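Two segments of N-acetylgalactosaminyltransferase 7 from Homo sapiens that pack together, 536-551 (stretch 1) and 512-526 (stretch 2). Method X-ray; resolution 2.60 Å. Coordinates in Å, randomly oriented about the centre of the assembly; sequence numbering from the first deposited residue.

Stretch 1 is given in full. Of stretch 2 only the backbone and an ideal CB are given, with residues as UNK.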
ATOM      1  N   MET A 536     -17.542   8.560  -2.309  1.00 42.20           N
ATOM      2  CA  MET A 536     -16.420   8.131  -1.508  1.00 42.40           C
ATOM      3  C   MET A 536     -16.658   6.691  -1.067  1.00 44.17           C
ATOM      4  O   MET A 536     -17.792   6.211  -1.058  1.00 42.75           O
ATOM      5  CB  MET A 536     -16.294   9.087  -0.322  1.00 54.43           C
ATOM      6  CG  MET A 536     -15.120   8.913   0.616  1.00 63.66           C
ATOM      7  SD  MET A 536     -15.389  10.006   2.030  1.00 60.18           S
ATOM      8  CE  MET A 536     -17.136   9.718   2.312  1.00 51.60           C
ATOM      9  N   ILE A 537     -15.571   6.000  -0.727  1.00 49.00           N
ATOM     10  CA  ILE A 537     -15.586   4.631  -0.213  1.00 42.90           C
ATOM     11  C   ILE A 537     -15.062   4.667   1.219  1.00 53.04           C
ATOM     12  O   ILE A 537     -13.970   5.196   1.459  1.00 53.95           O
ATOM     13  CB  ILE A 537     -14.701   3.711  -1.068  1.00 41.25           C
ATOM     14  CG1 ILE A 537     -15.500   2.910  -2.050  1.00 46.71           C
ATOM     15  CG2 ILE A 537     -14.053   2.653  -0.213  1.00 55.20           C
ATOM     16  CD1 ILE A 537     -14.921   1.515  -2.179  1.00 40.10           C
ATOM     17  N   THR A 538     -15.813   4.106   2.172  1.00 50.56           N
ATOM     18  CA  THR A 538     -15.330   4.065   3.552  1.00 50.27           C
ATOM     19  C   THR A 538     -15.748   2.782   4.223  1.00 52.28           C
ATOM     20  O   THR A 538     -16.529   1.997   3.684  1.00 47.74           O
ATOM     21  CB  THR A 538     -15.866   5.188   4.447  1.00 48.14           C
ATOM     22  OG1 THR A 538     -16.627   6.125   3.677  1.00 59.30           O
ATOM     23  CG2 THR A 538     -14.725   5.884   5.154  1.00 48.88           C
ATOM     24  N   HIS A 539     -15.270   2.622   5.453  1.00 54.95           N
ATOM     25  CA  HIS A 539     -15.699   1.501   6.266  1.00 59.58           C
ATOM     26  C   HIS A 539     -17.155   1.674   6.695  1.00 59.74           C
ATOM     27  O   HIS A 539     -17.633   2.782   6.969  1.00 54.22           O
ATOM     28  CB  HIS A 539     -14.804   1.330   7.490  1.00 58.29           C
ATOM     29  CG  HIS A 539     -15.139   0.111   8.288  1.00 70.05           C
ATOM     30  ND1 HIS A 539     -15.553   0.169   9.602  1.00 75.86           N
ATOM     31  CD2 HIS A 539     -15.181  -1.196   7.936  1.00 66.70           C
ATOM     32  CE1 HIS A 539     -15.805  -1.056  10.034  1.00 78.47           C
ATOM     33  NE2 HIS A 539     -15.590  -1.901   9.042  1.00 74.66           N
ATOM     34  N   CYS A 540     -17.836   0.536   6.800  1.00 59.42           N
ATOM     35  CA  CYS A 540     -19.280   0.437   6.804  1.00 58.05           C
ATOM     36  C   CYS A 540     -19.735  -0.269   8.075  1.00 59.06           C
ATOM     37  O   CYS A 540     -19.091  -1.218   8.512  1.00 66.90           O
ATOM     38  CB  CYS A 540     -19.726  -0.329   5.550  1.00 46.26           C
ATOM     39  SG  CYS A 540     -21.316   0.221   5.092  1.00 61.93           S
ATOM     40  N   ASN A 541     -20.837   0.185   8.678  1.00 59.79           N
ATOM     41  CA  ASN A 541     -21.437  -0.501   9.823  1.00 58.14           C
ATOM     42  C   ASN A 541     -22.938  -0.659   9.594  1.00 57.63           C
ATOM     43  O   ASN A 541     -23.561   0.130   8.880  1.00 62.07           O
ATOM     44  CB  ASN A 541     -21.191   0.242  11.153  1.00 63.01           C
ATOM     45  CG  ASN A 541     -19.746   0.119  11.649  1.00 77.07           C
ATOM     46  OD1 ASN A 541     -19.059  -0.883  11.396  1.00 69.39           O
ATOM     47  ND2 ASN A 541     -19.281   1.143  12.375  1.00 81.38           N
ATOM     48  N   LEU A 542     -23.526  -1.660  10.249  1.00 52.22           N
ATOM     49  CA  LEU A 542     -24.819  -2.182   9.813  1.00 56.05           C
ATOM     50  C   LEU A 542     -25.828  -1.103   9.417  1.00 57.92           C
ATOM     51  O   LEU A 542     -26.630  -1.309   8.493  1.00 57.71           O
ATOM     52  CB  LEU A 542     -25.416  -3.079  10.892  1.00 54.33           C
ATOM     53  CG  LEU A 542     -25.867  -4.389  10.242  1.00 51.73           C
ATOM     54  CD1 LEU A 542     -27.204  -4.804  10.832  1.00 55.80           C
ATOM     55  CD2 LEU A 542     -25.962  -4.254   8.702  1.00 53.80           C
ATOM     56  N   ASN A 543     -25.825   0.046  10.078  1.00 49.59           N
ATOM     57  CA  ASN A 543     -26.860   1.029   9.783  1.00 54.69           C
ATOM     58  C   ASN A 543     -26.282   2.327   9.253  1.00 56.47           C
ATOM     59  O   ASN A 543     -26.916   3.388   9.346  1.00 55.27           O
ATOM     60  CB  ASN A 543     -27.710   1.259  11.025  1.00 57.77           C
ATOM     61  CG  ASN A 543     -28.284  -0.027  11.540  1.00 61.80           C
ATOM     62  OD1 ASN A 543     -28.357  -0.249  12.745  1.00 69.09           O
ATOM     63  ND2 ASN A 543     -28.672  -0.906  10.620  1.00 52.34           N
ATOM     64  N   GLU A 544     -25.098   2.250   8.670  1.00 49.59           N
ATOM     65  CA  GLU A 544     -24.369   3.413   8.212  1.00 50.97           C
ATOM     66  C   GLU A 544     -24.454   3.484   6.698  1.00 47.37           C
ATOM     67  O   GLU A 544     -24.290   2.472   6.014  1.00 43.49           O
ATOM     68  CB  GLU A 544     -22.913   3.346   8.676  1.00 58.17           C
ATOM     69  CG  GLU A 544     -22.537   4.445   9.660  1.00 61.83           C
ATOM     70  CD  GLU A 544     -21.129   4.279  10.216  1.00 74.87           C
ATOM     71  OE1 GLU A 544     -20.601   3.137  10.165  1.00 58.41           O
ATOM     72  OE2 GLU A 544     -20.553   5.293  10.689  1.00 77.02           O
ATOM     73  N   PHE A 545     -24.744   4.674   6.181  1.00 48.02           N
ATOM     74  CA  PHE A 545     -24.765   4.903   4.743  1.00 43.75           C
ATOM     75  C   PHE A 545     -25.836   4.061   4.041  1.00 42.40           C
ATOM     76  O   PHE A 545     -25.643   3.615   2.907  1.00 37.26           O
ATOM     77  CB  PHE A 545     -23.388   4.630   4.149  1.00 44.71           C
ATOM     78  CG  PHE A 545     -22.272   5.226   4.935  1.00 49.37           C
ATOM     79  CD1 PHE A 545     -22.263   6.571   5.219  1.00 48.71           C
ATOM     80  CD2 PHE A 545     -21.225   4.438   5.401  1.00 54.25           C
ATOM     81  CE1 PHE A 545     -21.230   7.124   5.943  1.00 44.28           C
ATOM     82  CE2 PHE A 545     -20.187   4.987   6.134  1.00 46.14           C
ATOM     83  CZ  PHE A 545     -20.191   6.327   6.398  1.00 45.43           C
ATOM     84  N   LYS A 546     -26.965   3.821   4.725  1.00 41.04           N
ATOM     85  CA  LYS A 546     -28.130   3.202   4.091  1.00 38.43           C
ATOM     86  C   LYS A 546     -28.755   4.182   3.108  1.00 39.14           C
ATOM     87  O   LYS A 546     -29.871   4.652   3.333  1.00 42.61           O
ATOM     88  CB  LYS A 546     -29.166   2.778   5.137  1.00 34.91           C
ATOM     89  CG  LYS A 546     -28.665   1.773   6.169  1.00 42.66           C
ATOM     90  CD  LYS A 546     -29.291   2.030   7.547  1.00 48.45           C
ATOM     91  CE  LYS A 546     -30.294   0.968   7.954  1.00 47.79           C
ATOM     92  NZ  LYS A 546     -31.311   0.721   6.894  1.00 52.56           N
ATOM     93  N   GLU A 547     -28.069   4.503   2.012  1.00 36.76           N
ATOM     94  CA  GLU A 547     -28.453   5.730   1.329  1.00 34.69           C
ATOM     95  C   GLU A 547     -28.557   5.615  -0.197  1.00 32.67           C
ATOM     96  O   GLU A 547     -28.519   6.641  -0.886  1.00 38.03           O
ATOM     97  CB  GLU A 547     -27.465   6.831   1.724  1.00 34.28           C
ATOM     98  CG  GLU A 547     -26.034   6.535   1.325  1.00 40.17           C
ATOM     99  CD  GLU A 547     -25.086   7.670   1.671  1.00 45.70           C
ATOM    100  OE1 GLU A 547     -24.811   7.886   2.878  1.00 50.79           O
ATOM    101  OE2 GLU A 547     -24.634   8.363   0.733  1.00 44.36           O
ATOM    102  N   TRP A 548     -28.734   4.417  -0.750  1.00 31.61           N
ATOM    103  CA  TRP A 548     -28.848   4.232  -2.193  1.00 29.14           C
ATOM    104  C   TRP A 548     -30.061   3.372  -2.506  1.00 33.03           C
ATOM    105  O   TRP A 548     -30.390   2.441  -1.767  1.00 31.77           O
ATOM    106  CB  TRP A 548     -27.580   3.565  -2.802  1.00 30.15           C
ATOM    107  CG  TRP A 548     -26.318   4.326  -2.585  1.00 33.79           C
ATOM    108  CD1 TRP A 548     -25.397   4.119  -1.597  1.00 34.15           C
ATOM    109  CD2 TRP A 548     -25.842   5.447  -3.352  1.00 32.90           C
ATOM    110  NE1 TRP A 548     -24.366   5.030  -1.705  1.00 36.72           N
ATOM    111  CE2 TRP A 548     -24.608   5.859  -2.770  1.00 34.14           C
ATOM    112  CE3 TRP A 548     -26.327   6.133  -4.477  1.00 29.76           C
ATOM    113  CZ2 TRP A 548     -23.858   6.937  -3.266  1.00 27.53           C
ATOM    114  CZ3 TRP A 548     -25.580   7.205  -4.981  1.00 31.40           C
ATOM    115  CH2 TRP A 548     -24.353   7.595  -4.368  1.00 34.62           C
ATOM    116  N   GLN A 549     -30.743   3.695  -3.589  1.00 35.40           N
ATOM    117  CA  GLN A 549     -31.717   2.768  -4.133  1.00 33.77           C
ATOM    118  C   GLN A 549     -31.476   2.629  -5.625  1.00 29.73           C
ATOM    119  O   GLN A 549     -31.198   3.611  -6.312  1.00 31.46           O
ATOM    120  CB  GLN A 549     -33.143   3.212  -3.832  1.00 40.48           C
ATOM    121  CG  GLN A 549     -33.735   4.223  -4.758  1.00 41.33           C
ATOM    122  CD  GLN A 549     -35.231   4.321  -4.549  1.00 43.97           C
ATOM    123  OE1 GLN A 549     -35.864   3.362  -4.114  1.00 45.54           O
ATOM    124  NE2 GLN A 549     -35.802   5.484  -4.851  1.00 53.38           N
ATOM    125  N   TYR A 550     -31.539   1.391  -6.099  1.00 25.78           N
ATOM    126  CA  TYR A 550     -31.171   1.018  -7.458  1.00 26.93           C
ATOM    127  C   TYR A 550     -32.410   0.509  -8.168  1.00 30.25           C
ATOM    128  O   TYR A 550     -32.924  -0.561  -7.820  1.00 32.07           O
ATOM    129  CB  TYR A 550     -30.085  -0.070  -7.457  1.00 26.67           C
ATOM    130  CG  TYR A 550     -29.869  -0.757  -8.795  1.00 25.23           C
ATOM    131  CD1 TYR A 550     -29.692  -0.012  -9.967  1.00 27.52           C
ATOM    132  CD2 TYR A 550     -29.842  -2.147  -8.890  1.00 27.25           C
ATOM    133  CE1 TYR A 550     -29.499  -0.633 -11.208  1.00 24.99           C
ATOM    134  CE2 TYR A 550     -29.637  -2.782 -10.116  1.00 28.06           C
ATOM    135  CZ  TYR A 550     -29.466  -2.018 -11.272  1.00 29.20           C
ATOM    136  OH  TYR A 550     -29.276  -2.645 -12.482  1.00 27.21           O
ATOM    137  N   PHE A 551     -32.881   1.256  -9.168  1.00 26.63           N
ATOM    138  CA  PHE A 551     -33.986   0.817 -10.021  1.00 30.93           C
ATOM    139  C   PHE A 551     -33.402   0.212 -11.297  1.00 31.12           C
ATOM    140  O   PHE A 551     -32.823   0.931 -12.121  1.00 35.85           O
ATOM    141  CB  PHE A 551     -34.932   1.976 -10.332  1.00 34.04           C
ATOM    142  CG  PHE A 551     -35.714   2.466  -9.131  1.00 38.10           C
ATOM    143  CD1 PHE A 551     -36.149   1.577  -8.156  1.00 39.20           C
ATOM    144  CD2 PHE A 551     -35.998   3.816  -8.972  1.00 39.06           C
ATOM    145  CE1 PHE A 551     -36.865   2.022  -7.054  1.00 36.55           C
ATOM    146  CE2 PHE A 551     -36.706   4.262  -7.880  1.00 33.44           C
ATOM    147  CZ  PHE A 551     -37.143   3.359  -6.920  1.00 38.25           C
ATOM    148  N   UNK A 512     -22.074  -4.543  -4.735  1.00 25.75           N
ATOM    149  CA  UNK A 512     -23.367  -5.129  -4.421  1.00 33.42           C
ATOM    150  C   UNK A 512     -24.197  -4.080  -3.705  1.00 31.84           C
ATOM    151  O   UNK A 512     -23.666  -3.237  -2.974  1.00 32.89           O
ATOM    152  CB  UNK A 512     -23.219  -6.393  -3.572  1.00 33.42           C
ATOM    153  N   UNK A 513     -25.501  -4.115  -3.942  1.00 30.65           N
ATOM    154  CA  UNK A 513     -26.441  -3.248  -3.247  1.00 30.44           C
ATOM    155  C   UNK A 513     -27.316  -4.100  -2.341  1.00 31.39           C
ATOM    156  O   UNK A 513     -27.873  -5.119  -2.767  1.00 31.46           O
ATOM    157  CB  UNK A 513     -27.292  -2.449  -4.236  1.00 30.44           C
ATOM    158  N   UNK A 514     -27.448  -3.643  -1.102  1.00 37.62           N
ATOM    159  CA  UNK A 514     -28.184  -4.237  -0.001  1.00 38.53           C
ATOM    160  C   UNK A 514     -29.683  -4.051  -0.136  1.00 36.12           C
ATOM    161  O   UNK A 514     -30.161  -3.079  -0.717  1.00 34.39           O
ATOM    162  CB  UNK A 514     -27.708  -3.642   1.326  1.00 38.53           C
ATOM    163  N   UNK A 515     -30.423  -4.943   0.523  1.00 36.50           N
ATOM    164  CA  UNK A 515     -31.783  -4.595   0.913  1.00 33.94           C
ATOM    165  C   UNK A 515     -31.809  -3.482   1.951  1.00 36.91           C
ATOM    166  O   UNK A 515     -32.871  -2.894   2.186  1.00 37.04           O
ATOM    167  CB  UNK A 515     -32.507  -5.829   1.456  1.00 33.94           C
ATOM    168  N   UNK A 516     -30.677  -3.185   2.594  1.00 37.58           N
ATOM    169  CA  UNK A 516     -30.591  -2.065   3.520  1.00 34.68           C
ATOM    170  C   UNK A 516     -30.186  -0.776   2.823  1.00 39.27           C
ATOM    171  O   UNK A 516     -29.928   0.233   3.492  1.00 38.01           O
ATOM    172  CB  UNK A 516     -29.597  -2.384   4.638  1.00 34.68           C
ATOM    173  N   UNK A 517     -30.124  -0.781   1.497  1.00 42.06           N
ATOM    174  CA  UNK A 517     -29.761   0.406   0.754  1.00 35.28           C
ATOM    175  C   UNK A 517     -28.274   0.736   0.896  1.00 36.84           C
ATOM    176  O   UNK A 517     -27.875   1.897   0.800  1.00 32.58           O
ATOM    177  CB  UNK A 517     -30.610   1.590   1.220  1.00 35.28           C
ATOM    178  N   UNK A 518     -27.427  -0.269   1.120  1.00 35.51           N
ATOM    179  CA  UNK A 518     -25.991  -0.041   1.181  1.00 32.45           C
ATOM    180  C   UNK A 518     -25.353  -0.474  -0.134  1.00 32.64           C
ATOM    181  O   UNK A 518     -25.638  -1.563  -0.640  1.00 32.25           O
ATOM    182  CB  UNK A 518     -25.368  -0.792   2.360  1.00 32.45           C
ATOM    183  N   UNK A 519     -24.526   0.406  -0.704  1.00 31.05           N
ATOM    184  CA  UNK A 519     -23.740   0.106  -1.895  1.00 28.73           C
ATOM    185  C   UNK A 519     -22.333  -0.277  -1.444  1.00 39.56           C
ATOM    186  O   UNK A 519     -21.566   0.582  -0.990  1.00 37.99           O
ATOM    187  CB  UNK A 519     -23.710   1.293  -2.860  1.00 28.73           C
ATOM    188  N   UNK A 520     -21.979  -1.537  -1.615  1.00 37.52           N
ATOM    189  CA  UNK A 520     -20.771  -2.074  -1.028  1.00 36.29           C
ATOM    190  C   UNK A 520     -19.778  -2.723  -1.973  1.00 29.99           C
ATOM    191  O   UNK A 520     -20.146  -3.366  -2.925  1.00 36.55           O
ATOM    192  CB  UNK A 520     -21.166  -3.102   0.034  1.00 36.29           C
ATOM    193  N   UNK A 521     -18.503  -2.524  -1.686  1.00 38.95           N
ATOM    194  CA  UNK A 521     -17.419  -3.312  -2.243  1.00 36.38           C
ATOM    195  C   UNK A 521     -16.675  -3.871  -1.058  1.00 38.04           C
ATOM    196  O   UNK A 521     -16.288  -3.127  -0.181  1.00 38.30           O
ATOM    197  CB  UNK A 521     -16.508  -2.493  -3.160  1.00 36.38           C
ATOM    198  N   UNK A 522     -16.475  -5.175  -1.013  1.00 37.20           N
ATOM    199  CA  UNK A 522     -15.797  -5.769   0.131  1.00 45.63           C
ATOM    200  C   UNK A 522     -16.535  -5.422   1.427  1.00 48.51           C
ATOM    201  O   UNK A 522     -17.701  -5.725   1.577  1.00 51.55           O
ATOM    202  CB  UNK A 522     -14.344  -5.294   0.198  1.00 45.63           C
ATOM    203  N   UNK A 523     -15.832  -4.851   2.388  1.00 48.24           N
ATOM    204  CA  UNK A 523     -16.422  -4.434   3.634  1.00 56.11           C
ATOM    205  C   UNK A 523     -16.787  -2.954   3.628  1.00 54.95           C
ATOM    206  O   UNK A 523     -17.321  -2.446   4.594  1.00 61.26           O
ATOM    207  CB  UNK A 523     -15.464  -4.736   4.788  1.00 56.11           C
ATOM    208  N   UNK A 524     -16.479  -2.266   2.541  1.00 49.19           N
ATOM    209  CA  UNK A 524     -16.739  -0.841   2.426  1.00 43.09           C
ATOM    210  C   UNK A 524     -18.093  -0.507   1.831  1.00 43.91           C
ATOM    211  O   UNK A 524     -18.719  -1.331   1.199  1.00 43.58           O
ATOM    212  CB  UNK A 524     -15.644  -0.190   1.579  1.00 43.09           C
ATOM    213  N   UNK A 525     -18.531   0.724   2.058  1.00 42.09           N
ATOM    214  CA  UNK A 525     -19.728   1.283   1.438  1.00 42.17           C
ATOM    215  C   UNK A 525     -19.426   2.589   0.714  1.00 41.83           C
ATOM    216  O   UNK A 525     -18.490   3.315   1.054  1.00 43.59           O
ATOM    217  CB  UNK A 525     -20.813   1.510   2.492  1.00 42.17           C
ATOM    218  N   UNK A 526     -20.211   2.866  -0.325  1.00 38.67           N
ATOM    219  CA  UNK A 526     -20.161   4.153  -0.997  1.00 40.02           C
ATOM    220  C   UNK A 526     -21.118   5.097  -0.285  1.00 41.86           C
ATOM    221  O   UNK A 526     -22.195   4.686   0.162  1.00 41.60           O
ATOM    222  CB  UNK A 526     -20.512   4.022  -2.480  1.00 40.02           C
TER

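Position 512 lies in a strand, its ideal CB more than 5.5 Å from anything in stretch 1, so almost any strand-compatible residue would do. It is Arg512, which turns back on its own stretch: Arg512 NH1 donates to the carbonyl O of position 522, 3.0 Å away.

At 513 CA-to-CB points toward stretch 1, and the nearest atom to the ideal CB is Tyr550 CB at 4.9 Å. That gap suits an extended apolar chain, such as isoleucine, leucine or methionine. Ile513 fills it, both chi angles t, bringing CD1 to 3.4 Å from Tyr550 CB.

Positions 514 and 515 find no atom of stretch 1 within 5.5 Å of their ideal CB and could be many things; they are Asn514, which opens a type I turn, and Glu515. At 516 the ideal CB is 4.2 Å from Lys546 NZ. A small residue sits easily here, though an acidic one might also be imagined beside the amine; the residue is Ala516, against the lysine side chain.

Position 517 closes the turn with phi/psi of 72/28, a left-handed conformation favouring glycine, asparagine or aspartate. The ideal CB is only 3.1 Å from Trp548 O, a tight approach that glycine alone would avoid; the left-handed backbone is what disfavours beta-branched residues. Asn517 fits the backbone, and its carbonyl O accepts from Trp548 N at 3.1 Å and, weakly, from Glu547 N at 2.9 Å.

At 518 CB points sideways, but the loop of stretch 1 offers a cluster of carbonyl oxygens at 541, 542 and 544. A long donor is called for: glutamine, lysine or arginine. Gln518 sends NE2 to Glu544 O at 2.9 Å, with a weaker bond to Asn541 O at 3.3 Å.

At 519 the ideal CB lies 3.5 Å from Trp548 CD1, a place for an aliphatic chain to cover the indole. Leu519 does so, CD1 standing 4.2 Å from the centroid of the five-membered ring, almost on its normal.

At 520 CB points sideways and nothing of stretch 1 lies within 5.5 Å of its ideal position, so many strand residues would suit; it is Met520, whose side chain makes no contact with stretch 1. At 521 the ideal CB is 4.4 Å from Ile537 CD1; apolar or long polar chains could serve, and Gln521 is found. Position 522, at 57/-125 in a type II' turn, would suit glycine; Tyr522 takes the conformation instead. At 523 a polar residue could approach the imidazole, and Asp523 brings OD2 to 3.4 Å from His539 CD2, at the ring edge.

At 524 the ideal CB is 3.2 Å from Thr538 O, tight for any residue with a CB, and 3.7 Å from Ile537 CG2; several side chains could be accommodated if they lead away from that oxygen. The residue is Gln524, its OE1 3.1 Å from Ile537 CG2.

At 525 the ideal CB is 2.9 Å from Cys540 SG, too close for an unbonded  CB, so cysteine is strongly indicated and only glycine would otherwise avoid the clash. Cys525 forms the disulfide, Cys525 SG to Cys540 SG 2.0 Å, while its N donates to Thr538 O at 2.9 Å.

At 526, across from Ile537, an aliphatic residue suits. Leu526 packs CD2 3.8 Å from Ile537 CG1, and its carbonyl O accepts from Trp548 NE1 at 2.9 Å.

Stretch 2 512-526: RINEANQLMQYDQCL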
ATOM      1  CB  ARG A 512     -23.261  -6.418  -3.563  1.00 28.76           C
ATOM      2  CG  ARG A 512     -22.397  -6.267  -2.338  1.00 30.87           C
ATOM      3  CD  ARG A 512     -21.934  -7.592  -1.790  1.00 30.50           C
ATOM      4  NE  ARG A 512     -22.244  -7.650  -0.375  1.00 38.07           N
ATOM      5  CZ  ARG A 512     -21.443  -7.202   0.589  1.00 45.51           C
ATOM      6  NH1 ARG A 512     -20.244  -6.670   0.295  1.00 36.79           N
ATOM      7  NH2 ARG A 512     -21.845  -7.298   1.856  1.00 39.60           N
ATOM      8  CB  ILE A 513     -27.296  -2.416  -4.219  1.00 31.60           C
ATOM      9  CG1 ILE A 513     -27.921  -1.246  -3.465  1.00 32.76           C
ATOM     10  CG2 ILE A 513     -28.405  -3.236  -4.775  1.00 32.28           C
ATOM     11  CD1 ILE A 513     -28.789  -0.424  -4.314  1.00 39.66           C
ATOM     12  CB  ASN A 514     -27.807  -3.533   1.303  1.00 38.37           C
ATOM     13  CG  ASN A 514     -26.969  -4.356   2.140  1.00 41.55           C
ATOM     14  OD1 ASN A 514     -26.832  -5.554   1.880  1.00 54.02           O
ATOM     15  ND2 ASN A 514     -26.399  -3.761   3.182  1.00 42.10           N
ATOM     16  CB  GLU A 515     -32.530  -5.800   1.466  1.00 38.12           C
ATOM     17  CG  GLU A 515     -32.992  -6.794   0.420  1.00 44.32           C
ATOM     18  CD  GLU A 515     -33.857  -7.886   1.026  1.00 52.25           C
ATOM     19  OE1 GLU A 515     -33.937  -7.950   2.278  1.00 51.43           O
ATOM     20  OE2 GLU A 515     -34.466  -8.661   0.258  1.00 54.15           O
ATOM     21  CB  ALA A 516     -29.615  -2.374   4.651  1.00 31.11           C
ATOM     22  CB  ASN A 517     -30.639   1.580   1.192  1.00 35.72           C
ATOM     23  CG  ASN A 517     -32.110   1.348   0.872  1.00 36.46           C
ATOM     24  OD1 ASN A 517     -32.473   1.218  -0.289  1.00 43.45           O
ATOM     25  ND2 ASN A 517     -32.958   1.311   1.889  1.00 30.01           N
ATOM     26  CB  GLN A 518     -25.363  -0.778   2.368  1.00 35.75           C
ATOM     27  CG  GLN A 518     -26.044  -0.506   3.723  1.00 35.55           C
ATOM     28  CD  GLN A 518     -25.353  -1.207   4.908  1.00 41.99           C
ATOM     29  OE1 GLN A 518     -25.273  -2.440   4.969  1.00 37.65           O
ATOM     30  NE2 GLN A 518     -24.856  -0.408   5.856  1.00 45.48           N
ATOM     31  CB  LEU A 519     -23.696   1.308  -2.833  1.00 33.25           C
ATOM     32  CG  LEU A 519     -24.004   1.102  -4.316  1.00 33.47           C
ATOM     33  CD1 LEU A 519     -23.494   2.290  -5.083  1.00 26.70           C
ATOM     34  CD2 LEU A 519     -23.414  -0.193  -4.862  1.00 33.59           C
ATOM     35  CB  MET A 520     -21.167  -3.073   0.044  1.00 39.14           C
ATOM     36  CG  MET A 520     -21.850  -2.428   1.227  1.00 41.53           C
ATOM     37  SD  MET A 520     -22.683  -3.595   2.283  1.00 41.78           S
ATOM     38  CE  MET A 520     -21.305  -4.254   3.170  1.00 45.51           C
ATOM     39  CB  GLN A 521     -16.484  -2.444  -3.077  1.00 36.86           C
ATOM     40  CG  GLN A 521     -15.274  -3.165  -3.644  1.00 33.01           C
ATOM     41  CD  GLN A 521     -14.523  -2.347  -4.664  1.00 34.93           C
ATOM     42  OE1 GLN A 521     -13.609  -1.621  -4.333  1.00 39.99           O
ATOM     43  NE2 GLN A 521     -14.906  -2.470  -5.909  1.00 33.92           N
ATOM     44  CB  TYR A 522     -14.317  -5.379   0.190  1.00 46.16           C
ATOM     45  CG  TYR A 522     -13.560  -5.575  -1.084  1.00 46.66           C
ATOM     46  CD1 TYR A 522     -13.515  -6.801  -1.701  1.00 38.19           C
ATOM     47  CD2 TYR A 522     -12.876  -4.530  -1.659  1.00 41.85           C
ATOM     48  CE1 TYR A 522     -12.818  -6.976  -2.870  1.00 39.65           C
ATOM     49  CE2 TYR A 522     -12.182  -4.699  -2.824  1.00 43.11           C
ATOM     50  CZ  TYR A 522     -12.159  -5.921  -3.425  1.00 44.06           C
ATOM     51  OH  TYR A 522     -11.454  -6.079  -4.584  1.00 41.06           O
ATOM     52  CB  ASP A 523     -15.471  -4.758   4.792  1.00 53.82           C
ATOM     53  CG  ASP A 523     -14.183  -3.967   4.729  1.00 62.18           C
ATOM     54  OD1 ASP A 523     -13.536  -3.951   3.673  1.00 60.21           O
ATOM     55  OD2 ASP A 523     -13.814  -3.350   5.737  1.00 65.92           O
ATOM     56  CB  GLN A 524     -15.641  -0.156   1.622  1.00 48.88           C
ATOM     57  CG  GLN A 524     -14.228  -0.543   2.016  1.00 51.94           C
ATOM     58  CD  GLN A 524     -13.565   0.470   2.906  1.00 46.86           C
ATOM     59  OE1 GLN A 524     -13.116   1.511   2.459  1.00 47.19           O
ATOM     60  NE2 GLN A 524     -13.501   0.165   4.173  1.00 50.21           N
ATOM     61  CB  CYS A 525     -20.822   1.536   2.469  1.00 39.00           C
ATOM     62  SG  CYS A 525     -21.435   0.084   3.084  1.00 59.80           S
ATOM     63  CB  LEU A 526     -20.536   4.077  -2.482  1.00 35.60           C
ATOM     64  CG  LEU A 526     -20.062   2.986  -3.446  1.00 42.12           C
ATOM     65  CD1 LEU A 526     -19.384   3.570  -4.661  1.00 34.62           C
ATOM     66  CD2 LEU A 526     -19.129   2.011  -2.778  1.00 39.98           C
TER
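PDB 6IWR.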